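Long-range contacts in soluble epoxide hydrolase (Bacillus megaterium, PDB 4INZ), which belongs to the alpha/beta hydrolase family, with a largely parallel central beta sheet flanked by helices and, as in related epoxide hydrolases, a mostly helical cap: residues A[133-139]-A[247-253]; A[111-115]-A[284-288]; A[45-51]-A[70-76]; A[38-42]-A[99-105]. The protein carries 1 engineered substitution. The contacts are given in a common frame with arbitrary orientation. Residue numbers count along the deposited sequence, not the author numbering.

Contact 1: residues A[133-139]-A[247-253]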
# COMPACT_ATOMS: atom_id res chain seq x y z
N LYS A 133 -14.16 6.64 4.43
CA LYS A 133 -13.59 7.27 3.25
C LYS A 133 -12.29 6.55 2.93
O LYS A 133 -11.62 6.04 3.84
CB LYS A 133 -13.30 8.75 3.51
CG LYS A 133 -14.51 9.62 3.81
CD LYS A 133 -14.09 11.08 3.82
CE LYS A 133 -15.29 12.00 3.94
NZ LYS A 133 -15.87 11.94 5.29
N LEU A 134 -11.93 6.54 1.66
CA LEU A 134 -10.71 5.89 1.20
C LEU A 134 -9.79 6.92 0.54
O LEU A 134 -10.23 7.68 -0.33
CB LEU A 134 -11.04 4.78 0.20
CG LEU A 134 -9.85 4.08 -0.45
CD1 LEU A 134 -9.10 3.26 0.60
CD2 LEU A 134 -10.31 3.19 -1.62
N ILE A 135 -8.53 6.93 0.96
CA ILE A 135 -7.52 7.76 0.32
C ILE A 135 -6.47 6.83 -0.25
O ILE A 135 -5.78 6.13 0.49
CB ILE A 135 -6.87 8.74 1.32
CG1 ILE A 135 -7.94 9.62 1.96
CG2 ILE A 135 -5.81 9.58 0.62
CD1 ILE A 135 -7.40 10.61 2.99
N ALA A 136 -6.36 6.81 -1.58
CA ALA A 136 -5.47 5.87 -2.25
C ALA A 136 -4.35 6.60 -2.98
O ALA A 136 -4.61 7.51 -3.77
CB ALA A 136 -6.25 5.01 -3.22
N PHE A 137 -3.11 6.18 -2.72
CA PHE A 137 -1.94 6.66 -3.45
C PHE A 137 -1.57 5.67 -4.56
O PHE A 137 -2.30 4.71 -4.80
CB PHE A 137 -0.75 6.86 -2.48
CG PHE A 137 -0.97 7.96 -1.48
CD1 PHE A 137 -0.42 9.23 -1.69
CD2 PHE A 137 -1.73 7.75 -0.34
CE1 PHE A 137 -0.63 10.26 -0.77
CE2 PHE A 137 -1.96 8.77 0.58
CZ PHE A 137 -1.40 10.03 0.37
N ASN A 138 -0.45 5.90 -5.24
CA ASN A 138 -0.03 5.03 -6.33
C ASN A 138 -0.16 3.55 -5.99
O ASN A 138 0.36 3.10 -4.98
CB ASN A 138 1.42 5.32 -6.73
CG ASN A 138 1.57 6.68 -7.36
OD1 ASN A 138 1.99 6.80 -8.52
ND2 ASN A 138 1.21 7.71 -6.62
N GLY A 139 -0.85 2.80 -6.84
CA GLY A 139 -1.10 1.39 -6.62
C GLY A 139 -2.27 0.96 -7.47
O GLY A 139 -2.90 1.79 -8.11
N PRO A 247 -16.93 7.74 -0.54
CA PRO A 247 -16.09 8.83 -1.06
C PRO A 247 -14.63 8.40 -1.12
O PRO A 247 -14.11 7.84 -0.15
CB PRO A 247 -16.27 9.94 -0.01
CG PRO A 247 -17.52 9.58 0.73
CD PRO A 247 -17.53 8.08 0.76
N VAL A 248 -13.98 8.66 -2.25
CA VAL A 248 -12.60 8.26 -2.46
C VAL A 248 -11.76 9.42 -2.98
O VAL A 248 -12.22 10.20 -3.82
CB VAL A 248 -12.49 7.09 -3.46
CG1 VAL A 248 -11.03 6.72 -3.70
CG2 VAL A 248 -13.27 5.88 -2.96
N GLN A 249 -10.54 9.52 -2.48
CA GLN A 249 -9.56 10.48 -2.97
C GLN A 249 -8.34 9.73 -3.46
O GLN A 249 -7.78 8.92 -2.72
CB GLN A 249 -9.12 11.44 -1.86
CG GLN A 249 -7.96 12.34 -2.28
CD GLN A 249 -8.41 13.51 -3.15
OE1 GLN A 249 -9.35 14.22 -2.80
NE2 GLN A 249 -7.74 13.71 -4.28
N ILE A 250 -7.92 10.00 -4.70
CA ILE A 250 -6.67 9.48 -5.23
C ILE A 250 -5.62 10.59 -5.17
O ILE A 250 -5.90 11.73 -5.52
CB ILE A 250 -6.78 9.08 -6.70
CG1 ILE A 250 -7.93 8.10 -6.93
CG2 ILE A 250 -5.45 8.55 -7.22
CD1 ILE A 250 -7.96 6.97 -5.98
N ILE A 251 -4.42 10.24 -4.71
CA ILE A 251 -3.28 11.17 -4.70
C ILE A 251 -2.13 10.47 -5.39
O ILE A 251 -1.59 9.49 -4.86
CB ILE A 251 -2.89 11.59 -3.27
CG1 ILE A 251 -4.12 12.18 -2.56
CG2 ILE A 251 -1.74 12.59 -3.30
CD1 ILE A 251 -3.89 12.56 -1.10
N TRP A 252 -1.75 10.95 -6.57
CA TRP A 252 -1.01 10.12 -7.52
C TRP A 252 0.22 10.83 -8.04
O TRP A 252 0.12 11.92 -8.60
CB TRP A 252 -1.93 9.81 -8.71
CG TRP A 252 -1.37 8.77 -9.64
CD1 TRP A 252 -0.51 8.98 -10.68
CD2 TRP A 252 -1.65 7.37 -9.62
NE1 TRP A 252 -0.24 7.78 -11.31
CE2 TRP A 252 -0.93 6.78 -10.68
CE3 TRP A 252 -2.45 6.55 -8.82
CZ2 TRP A 252 -0.98 5.41 -10.95
CZ3 TRP A 252 -2.50 5.19 -9.09
CH2 TRP A 252 -1.77 4.64 -10.15
N GLY A 253 1.38 10.19 -7.89
CA GLY A 253 2.62 10.75 -8.41
C GLY A 253 2.76 10.40 -9.87
O GLY A 253 2.86 9.22 -10.22

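Contact 2: residues A[111-115]-A[284-288]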
# COMPACT_ATOMS: atom_id res chain seq x y z
N VAL A 111 -6.20 4.73 4.41
CA VAL A 111 -5.20 5.42 3.58
C VAL A 111 -4.18 4.40 3.09
O VAL A 111 -3.56 3.71 3.89
CB VAL A 111 -4.48 6.51 4.39
CG1 VAL A 111 -3.58 7.36 3.48
CG2 VAL A 111 -5.50 7.38 5.10
N VAL A 112 -4.02 4.28 1.78
CA VAL A 112 -3.34 3.10 1.23
C VAL A 112 -2.37 3.41 0.10
O VAL A 112 -2.54 4.40 -0.61
CB VAL A 112 -4.37 2.05 0.75
CG1 VAL A 112 -5.31 1.66 1.90
CG2 VAL A 112 -5.17 2.59 -0.43
N HIS A 113 -1.38 2.53 -0.08
CA HIS A 113 -0.31 2.74 -1.06
C HIS A 113 0.24 1.38 -1.52
O HIS A 113 0.45 0.49 -0.69
CB HIS A 113 0.80 3.57 -0.40
CG HIS A 113 2.03 3.75 -1.23
ND1 HIS A 113 2.02 4.33 -2.49
CD2 HIS A 113 3.33 3.49 -0.95
CE1 HIS A 113 3.25 4.39 -2.95
NE2 HIS A 113 4.07 3.88 -2.04
N ASP A 114 0.43 1.23 -2.82
CA ASP A 114 1.15 0.07 -3.39
C ASP A 114 0.45 -1.24 -3.00
O ASP A 114 -0.75 -1.38 -3.23
CB ASP A 114 2.63 0.12 -2.97
CG ASP A 114 3.51 -0.87 -3.73
OD1 ASP A 114 3.95 -0.54 -4.86
OD2 ASP A 114 3.76 -1.97 -3.19
N TRP A 115 1.16 -2.20 -2.40
CA TRP A 115 0.49 -3.43 -1.95
C TRP A 115 -0.63 -3.10 -0.97
O TRP A 115 -1.67 -3.76 -0.96
CB TRP A 115 1.48 -4.43 -1.31
CG TRP A 115 1.74 -5.63 -2.18
CD1 TRP A 115 2.88 -5.90 -2.88
CD2 TRP A 115 0.82 -6.69 -2.46
NE1 TRP A 115 2.73 -7.08 -3.58
CE2 TRP A 115 1.48 -7.58 -3.34
CE3 TRP A 115 -0.48 -6.99 -2.06
CZ2 TRP A 115 0.87 -8.74 -3.83
CZ3 TRP A 115 -1.09 -8.14 -2.54
CH2 TRP A 115 -0.41 -9.00 -3.42
N HIS A 284 6.71 7.42 -7.16
CA HIS A 284 5.91 6.32 -6.61
C HIS A 284 5.23 6.59 -5.25
O HIS A 284 4.19 5.99 -4.93
CB HIS A 284 6.78 5.06 -6.48
CG HIS A 284 6.04 3.86 -6.00
ND1 HIS A 284 5.04 3.25 -6.72
CD2 HIS A 284 6.17 3.14 -4.85
CE1 HIS A 284 4.58 2.21 -6.05
NE2 HIS A 284 5.24 2.12 -4.91
N ALA A 285 5.84 7.45 -4.45
CA ALA A 285 5.40 7.60 -3.05
C ALA A 285 5.22 9.07 -2.64
O ALA A 285 6.00 9.61 -1.84
CB ALA A 285 6.37 6.90 -2.12
N PRO A 286 4.17 9.71 -3.17
CA PRO A 286 3.93 11.13 -2.89
C PRO A 286 3.87 11.43 -1.40
O PRO A 286 4.26 12.52 -1.00
CB PRO A 286 2.54 11.36 -3.50
CG PRO A 286 2.42 10.33 -4.58
CD PRO A 286 3.14 9.11 -4.03
N GLN A 287 3.39 10.49 -0.60
CA GLN A 287 3.14 10.80 0.80
C GLN A 287 4.38 11.28 1.55
O GLN A 287 4.27 12.12 2.44
CB GLN A 287 2.43 9.64 1.52
CG GLN A 287 3.26 8.38 1.73
CD GLN A 287 3.16 7.40 0.58
OE1 GLN A 287 3.14 7.80 -0.58
NE2 GLN A 287 3.07 6.11 0.90
N HIS A 288 5.56 10.76 1.20
CA HIS A 288 6.79 11.29 1.81
C HIS A 288 7.72 12.05 0.87
O HIS A 288 8.67 12.68 1.33
CB HIS A 288 7.54 10.27 2.70
CG HIS A 288 8.22 9.15 1.96
ND1 HIS A 288 9.11 8.29 2.58
CD2 HIS A 288 8.12 8.73 0.68
CE1 HIS A 288 9.53 7.40 1.70
NE2 HIS A 288 8.94 7.64 0.54

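Contact 3: residues A[45-51]-A[70-76]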
# COMPACT_ATOMS: atom_id res chain seq x y z
N HIS A 45 0.91 0.58 4.13
CA HIS A 45 2.05 0.72 3.23
C HIS A 45 2.09 -0.43 2.23
O HIS A 45 1.24 -1.33 2.25
CB HIS A 45 3.34 0.68 4.04
CG HIS A 45 3.63 -0.67 4.62
ND1 HIS A 45 4.30 -1.65 3.92
CD2 HIS A 45 3.30 -1.21 5.82
CE1 HIS A 45 4.38 -2.74 4.67
NE2 HIS A 45 3.78 -2.49 5.83
N GLY A 46 3.09 -0.38 1.35
CA GLY A 46 3.34 -1.45 0.40
C GLY A 46 4.81 -1.83 0.37
O GLY A 46 5.53 -1.64 1.34
N PHE A 47 5.27 -2.35 -0.77
CA PHE A 47 6.61 -2.91 -0.89
C PHE A 47 7.61 -1.89 -1.42
O PHE A 47 7.32 -1.20 -2.39
CB PHE A 47 6.57 -4.10 -1.86
CG PHE A 47 7.93 -4.67 -2.16
CD1 PHE A 47 8.46 -5.68 -1.37
CD2 PHE A 47 8.68 -4.18 -3.22
CE1 PHE A 47 9.71 -6.20 -1.64
CE2 PHE A 47 9.94 -4.71 -3.50
CZ PHE A 47 10.45 -5.72 -2.70
N PRO A 48 8.81 -1.81 -0.81
CA PRO A 48 9.32 -2.54 0.35
C PRO A 48 9.39 -1.62 1.56
O PRO A 48 10.39 -1.62 2.28
CB PRO A 48 10.74 -2.86 -0.08
CG PRO A 48 11.16 -1.61 -0.80
CD PRO A 48 9.90 -1.06 -1.47
N ASP A 49 8.34 -0.84 1.78
CA ASP A 49 8.32 0.12 2.87
C ASP A 49 7.75 -0.52 4.14
O ASP A 49 7.83 -1.72 4.32
CB ASP A 49 7.51 1.34 2.46
CG ASP A 49 7.93 1.88 1.11
OD1 ASP A 49 9.08 2.35 1.00
OD2 ASP A 49 7.13 1.80 0.15
N PHE A 50 7.20 0.32 5.00
CA PHE A 50 6.59 -0.12 6.25
C PHE A 50 5.92 1.08 6.89
O PHE A 50 5.80 2.12 6.25
CB PHE A 50 7.63 -0.78 7.19
CG PHE A 50 8.71 0.15 7.69
CD1 PHE A 50 9.60 0.76 6.81
CD2 PHE A 50 8.88 0.37 9.05
CE1 PHE A 50 10.62 1.60 7.27
CE2 PHE A 50 9.90 1.20 9.54
CZ PHE A 50 10.77 1.81 8.64
N SER A 51 5.49 0.95 8.14
CA SER A 51 4.70 2.01 8.76
C SER A 51 5.36 3.39 8.69
O SER A 51 4.67 4.42 8.58
CB SER A 51 4.39 1.64 10.22
OG SER A 51 5.58 1.30 10.90
N LEU A 70 -0.01 0.50 10.13
CA LEU A 70 0.24 -0.92 10.34
C LEU A 70 1.49 -1.40 9.61
O LEU A 70 1.76 -0.96 8.49
CB LEU A 70 -0.97 -1.72 9.84
CG LEU A 70 -1.03 -3.23 10.07
CD1 LEU A 70 -1.07 -3.54 11.56
CD2 LEU A 70 -2.27 -3.78 9.38
N ASP A 71 2.26 -2.28 10.24
CA ASP A 71 3.26 -3.06 9.52
C ASP A 71 2.58 -4.33 9.04
O ASP A 71 2.16 -5.16 9.86
CB ASP A 71 4.45 -3.43 10.41
CG ASP A 71 5.34 -2.23 10.75
OD1 ASP A 71 5.41 -1.27 9.95
OD2 ASP A 71 6.01 -2.29 11.80
N LEU A 72 2.43 -4.48 7.72
CA LEU A 72 1.79 -5.67 7.17
C LEU A 72 2.52 -6.95 7.58
O LEU A 72 3.72 -6.92 7.87
CB LEU A 72 1.73 -5.58 5.64
CG LEU A 72 0.92 -4.41 5.08
CD1 LEU A 72 0.98 -4.42 3.55
CD2 LEU A 72 -0.53 -4.46 5.56
N ARG A 73 1.82 -8.08 7.59
CA ARG A 73 2.45 -9.33 7.98
C ARG A 73 3.69 -9.56 7.13
O ARG A 73 3.69 -9.29 5.92
CB ARG A 73 1.48 -10.53 7.89
CG ARG A 73 0.88 -10.78 6.51
CD ARG A 73 0.12 -12.10 6.46
NE ARG A 73 -0.97 -12.16 7.43
CZ ARG A 73 -1.35 -13.28 8.06
NH1 ARG A 73 -0.72 -14.43 7.81
NH2 ARG A 73 -2.35 -13.26 8.93
N GLY A 74 4.76 -10.01 7.78
CA GLY A 74 6.02 -10.24 7.09
C GLY A 74 6.96 -9.05 7.14
O GLY A 74 8.15 -9.21 6.92
N TYR A 75 6.43 -7.86 7.42
CA TYR A 75 7.21 -6.63 7.40
C TYR A 75 7.68 -6.15 8.78
O TYR A 75 6.94 -6.22 9.76
CB TYR A 75 6.40 -5.49 6.78
CG TYR A 75 6.32 -5.50 5.27
CD1 TYR A 75 5.42 -6.34 4.61
CD2 TYR A 75 7.13 -4.67 4.51
CE1 TYR A 75 5.33 -6.33 3.22
CE2 TYR A 75 7.04 -4.66 3.13
CZ TYR A 75 6.14 -5.50 2.49
OH TYR A 75 6.06 -5.48 1.12
N ASN A 76 8.90 -5.61 8.81
CA ASN A 76 9.45 -4.99 10.02
C ASN A 76 9.25 -5.88 11.24
O ASN A 76 9.71 -7.02 11.26
CB ASN A 76 8.80 -3.60 10.23
CG ASN A 76 9.51 -2.77 11.28
OD1 ASN A 76 10.72 -2.90 11.47
ND2 ASN A 76 8.76 -1.91 11.96
O HOH W 1 1.34 1.35 7.10

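Contact 4: residues A[38-42]-A[99-105]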
# COMPACT_ATOMS: atom_id res chain seq x y z
N GLY A 38 -9.45 9.99 18.53
CA GLY A 38 -10.61 10.29 17.72
C GLY A 38 -10.95 9.16 16.77
O GLY A 38 -10.68 8.00 17.06
N GLU A 39 -11.55 9.51 15.63
CA GLU A 39 -11.86 8.54 14.58
C GLU A 39 -10.57 7.92 14.07
O GLU A 39 -9.51 8.56 14.07
CB GLU A 39 -12.61 9.22 13.43
CG GLU A 39 -13.97 9.78 13.83
CD GLU A 39 -14.91 8.71 14.36
OE1 GLU A 39 -15.53 8.92 15.43
OE2 GLU A 39 -15.04 7.65 13.70
N LEU A 40 -10.65 6.66 13.64
CA LEU A 40 -9.47 5.94 13.18
C LEU A 40 -9.10 6.30 11.75
O LEU A 40 -9.93 6.23 10.84
CB LEU A 40 -9.72 4.43 13.27
CG LEU A 40 -8.61 3.49 12.80
CD1 LEU A 40 -7.35 3.68 13.65
CD2 LEU A 40 -9.10 2.05 12.85
N MET A 41 -7.84 6.69 11.57
CA MET A 41 -7.24 6.81 10.25
C MET A 41 -6.15 5.75 10.17
O MET A 41 -5.11 5.85 10.82
CB MET A 41 -6.67 8.21 10.03
CG MET A 41 -6.14 8.45 8.61
SD MET A 41 -5.55 10.13 8.38
CE MET A 41 -7.11 11.02 8.29
N LEU A 42 -6.42 4.70 9.39
CA LEU A 42 -5.54 3.54 9.31
C LEU A 42 -4.77 3.57 8.00
O LEU A 42 -5.37 3.63 6.92
CB LEU A 42 -6.38 2.27 9.40
CG LEU A 42 -5.66 0.93 9.27
CD1 LEU A 42 -4.65 0.76 10.40
CD2 LEU A 42 -6.68 -0.22 9.28
N VAL A 99 -7.93 -5.80 12.54
CA VAL A 99 -7.20 -4.67 13.09
C VAL A 99 -8.15 -3.53 13.45
O VAL A 99 -8.05 -2.95 14.54
CB VAL A 99 -6.13 -4.17 12.12
CG1 VAL A 99 -5.65 -2.78 12.53
CG2 VAL A 99 -4.97 -5.16 12.07
N ILE A 100 -9.07 -3.22 12.55
CA ILE A 100 -10.04 -2.16 12.78
C ILE A 100 -10.89 -2.46 14.02
O ILE A 100 -11.08 -1.60 14.89
CB ILE A 100 -10.95 -1.94 11.54
CG1 ILE A 100 -10.10 -1.45 10.36
CG2 ILE A 100 -12.05 -0.94 11.84
CD1 ILE A 100 -10.84 -1.41 9.03
N GLU A 101 -11.38 -3.69 14.11
CA GLU A 101 -12.17 -4.09 15.26
C GLU A 101 -11.31 -4.21 16.52
O GLU A 101 -11.75 -3.86 17.62
CB GLU A 101 -12.89 -5.41 14.99
CG GLU A 101 -13.96 -5.30 13.94
CD GLU A 101 -14.94 -6.45 14.01
OE1 GLU A 101 -14.69 -7.39 14.78
OE2 GLU A 101 -15.97 -6.39 13.30
N GLY A 102 -10.09 -4.72 16.36
CA GLY A 102 -9.20 -4.91 17.48
C GLY A 102 -8.86 -3.60 18.16
O GLY A 102 -8.68 -3.54 19.38
N LEU A 103 -8.76 -2.54 17.36
CA LEU A 103 -8.45 -1.21 17.87
C LEU A 103 -9.66 -0.55 18.51
O LEU A 103 -9.54 0.51 19.13
CB LEU A 103 -7.92 -0.33 16.73
CG LEU A 103 -6.54 -0.73 16.20
CD1 LEU A 103 -6.22 0.07 14.95
CD2 LEU A 103 -5.47 -0.52 17.27
N GLY A 104 -10.83 -1.17 18.35
CA GLY A 104 -12.03 -0.70 19.01
C GLY A 104 -12.99 0.06 18.10
O GLY A 104 -13.90 0.73 18.58
N TYR A 105 -12.80 -0.07 16.79
CA TYR A 105 -13.61 0.67 15.82
C TYR A 105 -14.51 -0.22 14.97
O TYR A 105 -14.26 -1.42 14.83
CB TYR A 105 -12.69 1.50 14.91
CG TYR A 105 -11.88 2.52 15.67
CD1 TYR A 105 -10.62 2.19 16.16
CD2 TYR A 105 -12.36 3.80 15.90
CE1 TYR A 105 -9.87 3.12 16.86
CE2 TYR A 105 -11.62 4.73 16.59
CZ TYR A 105 -10.37 4.38 17.07
OH TYR A 105 -9.63 5.31 17.76
O HOH W 2 -9.19 7.23 20.15

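Contact 1: residues A[133-139]-A[247-253]
Strands 131-137 and 248-253 are parallel neighbours in the central sheet of the alpha/beta hydrolase fold, and the 107 residues between these segments, mostly helical, add no strand to it. Leu134 and Ala136 turn both peptide groups to the partner: Leu134 N donates to Pro247 O (3.1 Å), Gln249 N to Leu134 O (2.8 Å), Ala136 N to Gln249 O (2.8 Å) and Ile251 N to Ala136 O (2.9 Å). Pro247, with no amide hydrogen, bonds through its carbonyl alone. Ile135 turns its N and O to strand 108-112, bonding with Leu110 and Val112. Gln249 NE2 satisfies Ile250 O at 3.0 Å. On one face of the sheet, small Ala136 leaves room for Ile250 (CB to CD1, 3.8 Å), with Trp121 covering both; on the other, Phe137 CE1 meets Ile251 CG2 at 3.6 Å. Beyond the paired part, Asn138 CA lies over the six-membered ring of Trp252, a CH-pi contact. Buried Ile251 O has no conventional donor, yet Phe137 CA approaches it at 3.2 Å in a CA-H...O contact.

Contact 2: residues A[111-115]-A[284-288]
This is a buried contact at the C-terminal edge of the central sheet, between the turn after strand 108-112 and the loop and first helical turn at 284-288. Val111 and Val112 belong to the strand, and the meeting is made by the residues that follow. Asp114 takes up phi/psi of 59/-126°, a tight bend unusual for a residue with a side chain, which sends the chain from strand directly into helix 115-126. From this bend its carboxylate reaches His284: Asp114 OD1 lies 3.0 Å from His284 NE2, near the plane of the imidazole. Asp114 OD2 accepts a hydrogen bond from Phe47 N and a weak one from Trp115 N (2.7 Å), while His284 ND1 is bonded to Asp256. His113 fills the space beside this pair, its ring 4.6 Å from that of His284 between centroids and inclined at 50°, with Gln287 NE2 over one of its faces. A bound PEG lies about 5 Å from the Asp114 side chain. Strand, sharp bend and helix have the form of the nucleophile elbow, and Asp114, His284 and Asp256 are placed like the catalytic triad of alpha/beta hydrolases, consistent with an active site.

Contact 3: residues A[45-51]-A[70-76]
Leu70, on strand 66-70, turns its carbonyl to the 45-51 loop: a water donates to Leu70 O (2.7 Å) and weakly accepts from His45 N (3.1 Å). Next, Asp71 OD1 receives both Ser51 N (2.9 Å) and Ser51 OG (2.7 Å), while its OD2 is held by Asn76 ND2 (2.8 Å) and His31. Leu72 N donates to His45 NE2 (3.1 Å). Since His45 ND1 donates to Gly46 O, this imidazole uses both nitrogens, and Leu72 CD1 covers its face in a CH-pi contact. A type II turn then runs from Leu72 to Tyr75, with Gly74 at the positive phi (93°) its third position favours. It brings back Tyr75, whose ring face receives the edge of His45, centroids 4.6 Å apart, and whose OH lies 3.3 Å from Phe47 CB. Finally, Asn76 ND2 packs 3.7 Å from Phe50 CD2. The braced loop, His-Gly-Phe-Pro with a cis peptide before Pro48, matches the HGXP motif of epoxide hydrolases, which in relatives contributes to the oxyanion hole.

Contact 4: residues A[38-42]-A[99-105]
Leu40 lies at the apolar centre, its side chain directed from strand 40-44 to the end of helix 89-102 and the residues after it. Leu40 CD1 touches Leu103 CD1 at 4.0 Å, and Leu40 CD2 lies 4.3 Å from Ile100 CG2 and 3.6 Å from Tyr105 CD1. Two residues on, Leu42 points to the same side, as alternation along a strand requires, and meets the helix through Leu42 CD2 to Ile100 CG1 (3.8 Å) and Leu42 CD1 to Val99 CG1 (4.3 Å). Branched aliphatic residues suit this joint because they fill the gap between sheet and helix without polar groups to satisfy. The helix closes in a Schellman motif, where Gly104 adopts the positive phi (103°) that glycine tolerates best, and the reversal delivers Tyr105 to the strand. Its ring lies flat against Leu40 CB, which is 3.5 Å from the centroid. At the outer, polar edge Tyr105 OH donates to Gly38 O (3.0 Å) and is also hydrogen-bonded to His66 ND1; a water joins Tyr105 OH (3.1 Å) to Gly38 N (3.2 Å). Strand 66-70, helix 89-102 and strand 108-112 form a beta-alpha-beta crossover, its helix packing on the intervening strand 40-44, as is usual in alpha/beta hydrolases.

How the contacts relate
Contacts 1, 2 and 4 share one sheet, stitched by backbone bonds: Phe137 N meets Val112 O at 2.8 Å between contacts 1 and 2, and Val111 N meets Leu42 O at 2.9 Å between contacts 2 and 4. Contact 3 joins contact 2 where Phe47 N lies 2.9 Å from Asp114 OD2, bringing the 45-51 loop to the probable active site. A bound PEG, di(hydroxyethyl)ether, lies about 7 Å from the side chain of Phe47 and about 6 Å from Gly139, consistent with a pocket there. Contact 4, whose centre is about 20 Å from that of contact 2, belongs to the opposite end of the strands and touches contact 3 through Leu70 CD2 and Val99 CG2 (4.0 Å).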